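PDB 5XTF: 2,3-dihydroxy-2,3-dihydrophenylpropionate dehydrogenase from Pseudomonas sp. MC1, which catalyses the NAD(+)-dependent oxidation of naphthalene cis-dihydrodiol to 1,2-dihydroxynaphthalene, a step in the breakdown of aromatic hydrocarbons. Local coordinates for residues V25-G30 with E85-Q90; R79-N84 with I140-P145; K89-I92 with H97-C100. One frame throughout, in Å; residues are numbered along the deposited sequence.

Contact 1 (V25-G30 with E85-Q90); sequences VVSITG and EKLIKQ
Leu87 and Ser27 carry most of this buried contact, in which helix 81-95 packs on strand 25-28 of the Rossmann fold of a short-chain dehydrogenase. The strand is the third across the parallel sheet, between 49-54 and 100-103. Helix 81-95 belongs to the crossover from strand 72-75 to strand 100-103, and so passes over it. The nearest CA atoms, those of Ser27 and Ile88, are 7.6 Å apart, and the gap is filled mainly by Ser27 and Leu87, whose CB atoms point at each other's segment. Leu87 has CG trans to its own nitrogen (chi1 -180°), which extends the isobutyl group toward the strand. Its methyl CD2 arrives 3.3 Å from Ser27 OG, with CG almost as near to the same oxygen. No hydrogen bond crosses between the segments. The polar end of Ser27 is instead satisfied by a hydrogen bond to Ser51 OG on the adjoining strand, so that the hydroxyl can lie against a leucine without being left unpaired. On the helix side Ile88 adds a looser touch, with CD1 4.4 Å from Ser27 OG. Beyond the end of the strand, Thr29 opens the TGxxxGxG loop, a family signature of nucleotide binding. Its OG1 is hydrogen-bonded to the backbone N atoms of Asn104 and Ala105, of which Asn104 is an NAD(+)-binding residue. This leaves the methyl branch to meet the helix: the two side chains cross at about a right angle, with Thr29 CG2 4.2 Å from Leu87 CD2.

Contact 2 (R79-N84 with I140-P145); sequences RDHATN and ISAALP
With chi1 at -175°, His81 carries its ring away from its own backbone nitrogen and out toward helix 118-150, while Ser141, at 174°, places OG on the side where that ring arrives. Here the first turn of helix 81-95 packs against helix 118-150 of the same Rossmann-fold subunit. At the helix start Asp80 is the N-cap: its OD1 accepts from Thr83 N and Thr83 OG1. No direct bond joins the polar groups of His81 and Ser141, as His81 NE2 is 4.6 Å from Ser141 OG; the nearest ring atom to that oxygen is CE1, at 4.1 Å. Water 1 joins them: it lies in the ring plane at the edge, 2.9 Å from His81 NE2, and donates to Ser141 OG. The other ring nitrogen, ND1, is hydrogen-bonded to Ser138 OG, one turn earlier on helix 118-150, so both nitrogens restrain the rotation of the ring. Trp118 of the second subunit stacks on this imidazole and also packs on Ser141, which places the contact at a subunit interface of the tetramer. Next to Ser141, the small Ala142 permits a close approach of the helices, with CA atoms of Asn84 and Ala142 at 6.3 Å. Ala142 CB rests 4.0 Å from Asn84 O.

Contact 3 (K89-I92 with H97-C100); sequences KQTI and HLDC
Thr91 OG1 is gripped by two hydrogen bonds, one with Leu87 O a turn back in helix 81-95 and one with Ser51 OG on strand 49-54. This fixes the rotation of the side chain and leaves its methyl to face residues 97-100, where the chain turns from the helix into strand 100-103, an alpha-to-beta connection of the Rossmann fold. The methyl CG2 stands trans to the backbone N, and it reaches Leu98 CD1 at 4.0 Å and His97 O at a similar distance. Ile92 makes the tighter approach. With chi1 -55° and chi2 -52° its chain folds round so that CD1 lies almost squarely over one face of the peptide joining His97 and Leu98, 3.5 Å from His97 C. This part of the contact is methyl on peptide, and no hydrogen bond links the segments. His97 CB points away from the helix; its NE2 is hydrogen-bonded to Gln23 O and makes a weak, bent bond to Asp99 OD2 (N-H...acceptor angle 116°). That same carboxylate oxygen accepts from Val25 N, which ties the turn to the start of strand 25-28, and Asp99 OD1 forms a salt bridge with Arg256. Leu98 points back to the helix, and beyond it Ala143 of helix 118-150 packs on the same side chain. Leu98 CB completes the apolar part, 3.9 Å from Ile92 CD1.

How the contacts relate
From the N terminus, strand 25-28 opens contact 1, which closes when residues 85-90 of helix 81-95 return to it, after two helix-strand units have passed. Contact 2 begins just before that closure, at 79-84, and ends only at 140-145, so contacts 1 and 2 cross. Contact 3 starts where contact 1 ends, sharing Lys89 and Gln90, and closes a short turn at 97-100 that is nested inside the loop of contact 2. All three use helix 81-95, from its first turn toward its C-terminal end, and tie it to strand 25-28, helix 118-150 and the lead-in to strand 100-103. Ile88 CD1 and Ala143 CB, 4.0 Å apart, join contacts 1 and 2.

Contact 1 (V25-G30 with E85-Q90)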
loop_
_atom_site.group_PDB
_atom_site.type_symbol
_atom_site.label_atom_id
_atom_site.label_comp_id
_atom_site.label_asym_id
_atom_site.label_seq_id
_atom_site.Cartn_x
_atom_site.Cartn_y
_atom_site.Cartn_z
ATOM N N VAL B 25 10.477 -29.991 -9.316
ATOM C CA VAL B 25 9.130 -30.484 -9.573
ATOM C C VAL B 25 8.133 -29.414 -9.150
ATOM O O VAL B 25 8.208 -28.909 -8.024
ATOM C CB VAL B 25 8.859 -31.788 -8.803
ATOM C CG1 VAL B 25 7.400 -32.153 -8.899
ATOM C CG2 VAL B 25 9.760 -32.907 -9.316
ATOM N N VAL B 26 7.192 -29.084 -10.036
ATOM C CA VAL B 26 6.187 -28.059 -9.767
ATOM C C VAL B 26 4.798 -28.631 -10.008
ATOM O O VAL B 26 4.591 -29.413 -10.942
ATOM C CB VAL B 26 6.402 -26.797 -10.631
ATOM C CG1 VAL B 26 6.298 -27.124 -12.115
ATOM C CG2 VAL B 26 5.399 -25.704 -10.251
ATOM N N SER B 27 3.836 -28.212 -9.189
ATOM C CA SER B 27 2.456 -28.640 -9.330
ATOM C C SER B 27 1.543 -27.426 -9.471
ATOM O O SER B 27 1.587 -26.523 -8.636
ATOM C CB SER B 27 2.048 -29.473 -8.127
ATOM O OG SER B 27 0.735 -29.921 -8.321
ATOM N N ILE B 28 0.685 -27.433 -10.493
ATOM C CA ILE B 28 -0.041 -26.252 -10.968
ATOM C C ILE B 28 -1.542 -26.551 -10.995
ATOM O O ILE B 28 -1.969 -27.449 -11.720
ATOM C CB ILE B 28 0.446 -25.857 -12.377
ATOM C CG1 ILE B 28 1.973 -25.704 -12.386
ATOM C CG2 ILE B 28 -0.279 -24.615 -12.899
ATOM C CD1 ILE B 28 2.605 -25.614 -13.769
ATOM N N THR B 29 -2.346 -25.799 -10.230
ATOM C CA THR B 29 -3.802 -25.839 -10.414
ATOM C C THR B 29 -4.235 -24.829 -11.488
ATOM O O THR B 29 -3.468 -23.957 -11.908
ATOM C CB THR B 29 -4.574 -25.545 -9.120
ATOM O OG1 THR B 29 -4.589 -24.128 -8.882
ATOM C CG2 THR B 29 -3.985 -26.271 -7.917
ATOM N N GLY B 30 -5.492 -24.932 -11.914
ATOM C CA GLY B 30 -5.964 -24.101 -13.019
ATOM C C GLY B 30 -5.152 -24.248 -14.293
ATOM O O GLY B 30 -4.913 -23.258 -14.992
ATOM N N GLU B 85 -5.365 -33.235 -2.434
ATOM C CA GLU B 85 -4.519 -34.295 -1.898
ATOM C C GLU B 85 -4.102 -35.270 -2.995
ATOM O O GLU B 85 -2.933 -35.668 -3.081
ATOM C CB GLU B 85 -5.257 -35.010 -0.770
ATOM C CG GLU B 85 -5.435 -34.132 0.461
ATOM C CD GLU B 85 -6.357 -34.745 1.506
ATOM O OE1 GLU B 85 -7.313 -35.464 1.123
ATOM O OE2 GLU B 85 -6.110 -34.520 2.711
ATOM N N LYS B 86 -5.042 -35.632 -3.865
ATOM C CA LYS B 86 -4.744 -36.536 -4.971
ATOM C C LYS B 86 -3.664 -35.957 -5.877
ATOM O O LYS B 86 -2.687 -36.643 -6.212
ATOM C CB LYS B 86 -6.029 -36.810 -5.746
ATOM C CG LYS B 86 -5.956 -37.896 -6.807
ATOM C CD LYS B 86 -7.378 -38.098 -7.339
ATOM C CE LYS B 86 -7.427 -38.575 -8.777
ATOM N NZ LYS B 86 -6.262 -39.414 -9.070
ATOM N N LEU B 87 -3.810 -34.679 -6.252
ATOM C CA LEU B 87 -2.793 -33.998 -7.058
ATOM C C LEU B 87 -1.413 -34.128 -6.429
ATOM O O LEU B 87 -0.447 -34.541 -7.085
ATOM C CB LEU B 87 -3.155 -32.524 -7.227
ATOM C CG LEU B 87 -2.202 -31.645 -8.046
ATOM C CD1 LEU B 87 -2.347 -31.944 -9.500
ATOM C CD2 LEU B 87 -2.467 -30.147 -7.789
ATOM N N ILE B 88 -1.306 -33.803 -5.142
ATOM C CA ILE B 88 -0.020 -33.932 -4.470
ATOM C C ILE B 88 0.432 -35.392 -4.457
ATOM O O ILE B 88 1.567 -35.706 -4.826
ATOM C CB ILE B 88 -0.091 -33.352 -3.050
ATOM C CG1 ILE B 88 -0.572 -31.892 -3.101
ATOM C CG2 ILE B 88 1.269 -33.474 -2.363
ATOM C CD1 ILE B 88 0.158 -31.019 -4.117
ATOM N N LYS B 89 -0.448 -36.301 -4.023
ATOM C CA LYS B 89 -0.045 -37.694 -3.864
ATOM C C LYS B 89 0.494 -38.267 -5.176
ATOM O O LYS B 89 1.551 -38.911 -5.202
ATOM C CB LYS B 89 -1.216 -38.522 -3.337
ATOM C CG LYS B 89 -0.805 -39.930 -2.919
ATOM C CD LYS B 89 -2.002 -40.782 -2.492
ATOM C CE LYS B 89 -1.534 -42.011 -1.708
ATOM N NZ LYS B 89 -0.442 -42.769 -2.408
ATOM N N GLN B 90 -0.198 -38.003 -6.285
ATOM C CA GLN B 90 0.298 -38.472 -7.575
ATOM C C GLN B 90 1.620 -37.821 -7.931
ATOM O O GLN B 90 2.471 -38.451 -8.580
ATOM C CB GLN B 90 -0.717 -38.181 -8.674
ATOM C CG GLN B 90 -1.920 -39.104 -8.687
ATOM C CD GLN B 90 -2.658 -39.053 -10.015
ATOM O OE1 GLN B 90 -2.115 -38.635 -11.035
ATOM N NE2 GLN B 90 -3.868 -39.553 -10.024
#

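Contact 2 (R79-N84 with I140-P145)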
loop_
_atom_site.group_PDB
_atom_site.type_symbol
_atom_site.label_atom_id
_atom_site.label_comp_id
_atom_site.label_asym_id
_atom_site.label_seq_id
_atom_site.Cartn_x
_atom_site.Cartn_y
_atom_site.Cartn_z
ATOM N N ARG B 79 -12.143 -27.032 -5.594
ATOM C CA ARG B 79 -12.907 -26.830 -4.367
ATOM C C ARG B 79 -13.070 -28.087 -3.540
ATOM O O ARG B 79 -13.628 -28.007 -2.450
ATOM C CB ARG B 79 -14.293 -26.285 -4.681
ATOM C CG ARG B 79 -14.281 -24.886 -5.183
ATOM C CD ARG B 79 -15.667 -24.499 -5.604
ATOM N NE ARG B 79 -16.084 -25.204 -6.806
ATOM C CZ ARG B 79 -17.270 -25.033 -7.380
ATOM N NH1 ARG B 79 -18.154 -24.188 -6.846
ATOM N NH2 ARG B 79 -17.581 -25.712 -8.478
ATOM N N ASP B 80 -12.601 -29.231 -4.009
ATOM C CA ASP B 80 -12.711 -30.486 -3.284
ATOM C C ASP B 80 -11.336 -30.841 -2.728
ATOM O O ASP B 80 -10.384 -31.045 -3.498
ATOM C CB ASP B 80 -13.258 -31.566 -4.219
ATOM C CG ASP B 80 -13.302 -32.939 -3.588
ATOM O OD1 ASP B 80 -12.477 -33.798 -4.004
ATOM O OD2 ASP B 80 -14.160 -33.175 -2.700
ATOM N N HIS B 81 -11.232 -30.912 -1.396
ATOM C CA HIS B 81 -9.928 -31.068 -0.755
ATOM C C HIS B 81 -9.238 -32.360 -1.187
ATOM O O HIS B 81 -8.039 -32.358 -1.493
ATOM C CB HIS B 81 -10.077 -31.019 0.770
ATOM C CG HIS B 81 -8.774 -31.061 1.495
ATOM N ND1 HIS B 81 -7.781 -30.126 1.289
ATOM C CD2 HIS B 81 -8.284 -31.934 2.409
ATOM C CE1 HIS B 81 -6.736 -30.419 2.042
ATOM N NE2 HIS B 81 -7.016 -31.511 2.733
ATOM N N ALA B 82 -9.986 -33.465 -1.240
ATOM C CA ALA B 82 -9.411 -34.746 -1.638
ATOM C C ALA B 82 -8.767 -34.676 -3.014
ATOM O O ALA B 82 -7.749 -35.338 -3.252
ATOM C CB ALA B 82 -10.484 -35.834 -1.608
ATOM N N THR B 83 -9.331 -33.883 -3.928
ATOM C CA THR B 83 -8.699 -33.712 -5.233
ATOM C C THR B 83 -7.316 -33.067 -5.105
ATOM O O THR B 83 -6.363 -33.476 -5.791
ATOM C CB THR B 83 -9.602 -32.877 -6.145
ATOM O OG1 THR B 83 -10.812 -33.598 -6.429
ATOM C CG2 THR B 83 -8.879 -32.530 -7.449
ATOM N N ASN B 84 -7.189 -32.054 -4.236
ATOM C CA ASN B 84 -5.889 -31.429 -3.996
ATOM C C ASN B 84 -4.907 -32.428 -3.396
ATOM O O ASN B 84 -3.733 -32.457 -3.774
ATOM C CB ASN B 84 -6.036 -30.222 -3.053
ATOM C CG ASN B 84 -6.801 -29.078 -3.672
ATOM O OD1 ASN B 84 -7.903 -28.739 -3.236
ATOM N ND2 ASN B 84 -6.217 -28.459 -4.672
ATOM N N ILE B 140 -2.591 -25.467 -0.413
ATOM C CA ILE B 140 -1.383 -25.257 0.385
ATOM C C ILE B 140 -1.344 -26.214 1.578
ATOM O O ILE B 140 -0.290 -26.788 1.898
ATOM C CB ILE B 140 -1.287 -23.783 0.819
ATOM C CG1 ILE B 140 -0.955 -22.916 -0.398
ATOM C CG2 ILE B 140 -0.273 -23.618 1.945
ATOM C CD1 ILE B 140 -1.301 -21.484 -0.238
ATOM N N SER B 141 -2.483 -26.399 2.252
ATOM C CA SER B 141 -2.587 -27.417 3.296
ATOM C C SER B 141 -2.152 -28.793 2.786
ATOM O O SER B 141 -1.389 -29.507 3.448
ATOM C CB SER B 141 -4.026 -27.465 3.804
ATOM O OG SER B 141 -4.216 -28.520 4.718
ATOM N N ALA B 142 -2.601 -29.171 1.595
ATOM C CA ALA B 142 -2.228 -30.475 1.055
ATOM C C ALA B 142 -0.761 -30.535 0.634
ATOM O O ALA B 142 -0.156 -31.614 0.666
ATOM C CB ALA B 142 -3.129 -30.819 -0.122
ATOM N N ALA B 143 -0.164 -29.405 0.232
ATOM C CA ALA B 143 1.200 -29.436 -0.277
ATOM C C ALA B 143 2.250 -29.266 0.813
ATOM O O ALA B 143 3.398 -29.672 0.605
ATOM C CB ALA B 143 1.399 -28.366 -1.351
ATOM N N LEU B 144 1.870 -28.728 1.979
ATOM C CA LEU B 144 2.792 -28.295 3.025
ATOM C C LEU B 144 3.784 -29.386 3.433
ATOM O O LEU B 144 4.996 -29.167 3.311
ATOM C CB LEU B 144 2.015 -27.799 4.247
ATOM C CG LEU B 144 2.788 -26.862 5.176
ATOM C CD1 LEU B 144 3.223 -25.621 4.449
ATOM C CD2 LEU B 144 1.945 -26.465 6.349
ATOM N N PRO B 145 3.341 -30.570 3.889
ATOM C CA PRO B 145 4.329 -31.558 4.351
ATOM C C PRO B 145 5.412 -31.844 3.317
ATOM O O PRO B 145 6.585 -31.981 3.689
ATOM C CB PRO B 145 3.471 -32.786 4.665
ATOM C CG PRO B 145 2.086 -32.247 4.893
ATOM C CD PRO B 145 1.970 -31.119 3.932
HETATM O O HOH W 1 -4.491 -31.439 4.196
#

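Contact 3 (K89-I92 with H97-C100)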
loop_
_atom_site.group_PDB
_atom_site.type_symbol
_atom_site.label_atom_id
_atom_site.label_comp_id
_atom_site.label_asym_id
_atom_site.label_seq_id
_atom_site.Cartn_x
_atom_site.Cartn_y
_atom_site.Cartn_z
ATOM N N LYS B 89 -0.448 -36.301 -4.023
ATOM C CA LYS B 89 -0.045 -37.694 -3.864
ATOM C C LYS B 89 0.494 -38.267 -5.176
ATOM O O LYS B 89 1.551 -38.911 -5.202
ATOM C CB LYS B 89 -1.216 -38.522 -3.337
ATOM C CG LYS B 89 -0.805 -39.930 -2.919
ATOM C CD LYS B 89 -2.002 -40.782 -2.492
ATOM C CE LYS B 89 -1.534 -42.011 -1.708
ATOM N NZ LYS B 89 -0.442 -42.769 -2.408
ATOM N N GLN B 90 -0.198 -38.003 -6.285
ATOM C CA GLN B 90 0.298 -38.472 -7.575
ATOM C C GLN B 90 1.620 -37.821 -7.931
ATOM O O GLN B 90 2.471 -38.451 -8.580
ATOM C CB GLN B 90 -0.717 -38.181 -8.674
ATOM C CG GLN B 90 -1.920 -39.104 -8.687
ATOM C CD GLN B 90 -2.658 -39.053 -10.015
ATOM O OE1 GLN B 90 -2.115 -38.635 -11.035
ATOM N NE2 GLN B 90 -3.868 -39.553 -10.024
ATOM N N THR B 91 1.801 -36.552 -7.551
ATOM C CA THR B 91 3.054 -35.878 -7.864
ATOM C C THR B 91 4.228 -36.593 -7.200
ATOM O O THR B 91 5.247 -36.873 -7.845
ATOM C CB THR B 91 2.997 -34.407 -7.429
ATOM O OG1 THR B 91 1.947 -33.720 -8.127
ATOM C CG2 THR B 91 4.316 -33.730 -7.738
ATOM N N ILE B 92 4.077 -36.924 -5.918
ATOM C CA ILE B 92 5.141 -37.567 -5.157
ATOM C C ILE B 92 5.422 -38.961 -5.707
ATOM O O ILE B 92 6.579 -39.342 -5.918
ATOM C CB ILE B 92 4.761 -37.615 -3.667
ATOM C CG1 ILE B 92 4.439 -36.203 -3.172
ATOM C CG2 ILE B 92 5.873 -38.250 -2.850
ATOM C CD1 ILE B 92 5.532 -35.163 -3.492
ATOM N N HIS B 97 9.240 -36.024 -5.030
ATOM C CA HIS B 97 9.199 -34.877 -4.128
ATOM C C HIS B 97 8.431 -33.756 -4.826
ATOM O O HIS B 97 8.021 -33.883 -5.982
ATOM C CB HIS B 97 10.619 -34.430 -3.742
ATOM C CG HIS B 97 11.408 -33.909 -4.902
ATOM N ND1 HIS B 97 12.128 -34.729 -5.742
ATOM C CD2 HIS B 97 11.541 -32.653 -5.398
ATOM C CE1 HIS B 97 12.688 -34.002 -6.691
ATOM N NE2 HIS B 97 12.346 -32.739 -6.510
ATOM N N LEU B 98 8.221 -32.654 -4.112
ATOM C CA LEU B 98 7.544 -31.490 -4.672
ATOM C C LEU B 98 8.330 -30.255 -4.260
ATOM O O LEU B 98 8.563 -30.048 -3.065
ATOM C CB LEU B 98 6.092 -31.401 -4.190
ATOM C CG LEU B 98 5.301 -30.154 -4.623
ATOM C CD1 LEU B 98 5.032 -30.142 -6.134
ATOM C CD2 LEU B 98 4.007 -30.072 -3.880
ATOM N N ASP B 99 8.743 -29.442 -5.235
ATOM C CA ASP B 99 9.490 -28.227 -4.917
ATOM C C ASP B 99 8.643 -26.961 -4.894
ATOM O O ASP B 99 8.944 -26.051 -4.121
ATOM C CB ASP B 99 10.646 -28.022 -5.904
ATOM C CG ASP B 99 11.653 -29.153 -5.858
ATOM O OD1 ASP B 99 12.499 -29.152 -4.934
ATOM O OD2 ASP B 99 11.595 -30.047 -6.742
ATOM N N CYS B 100 7.609 -26.857 -5.722
ATOM C CA CYS B 100 6.849 -25.622 -5.822
ATOM C C CYS B 100 5.387 -25.958 -6.048
ATOM O O CYS B 100 5.071 -26.868 -6.816
ATOM C CB CYS B 100 7.370 -24.737 -6.965
ATOM S SG CYS B 100 6.558 -23.093 -7.087
#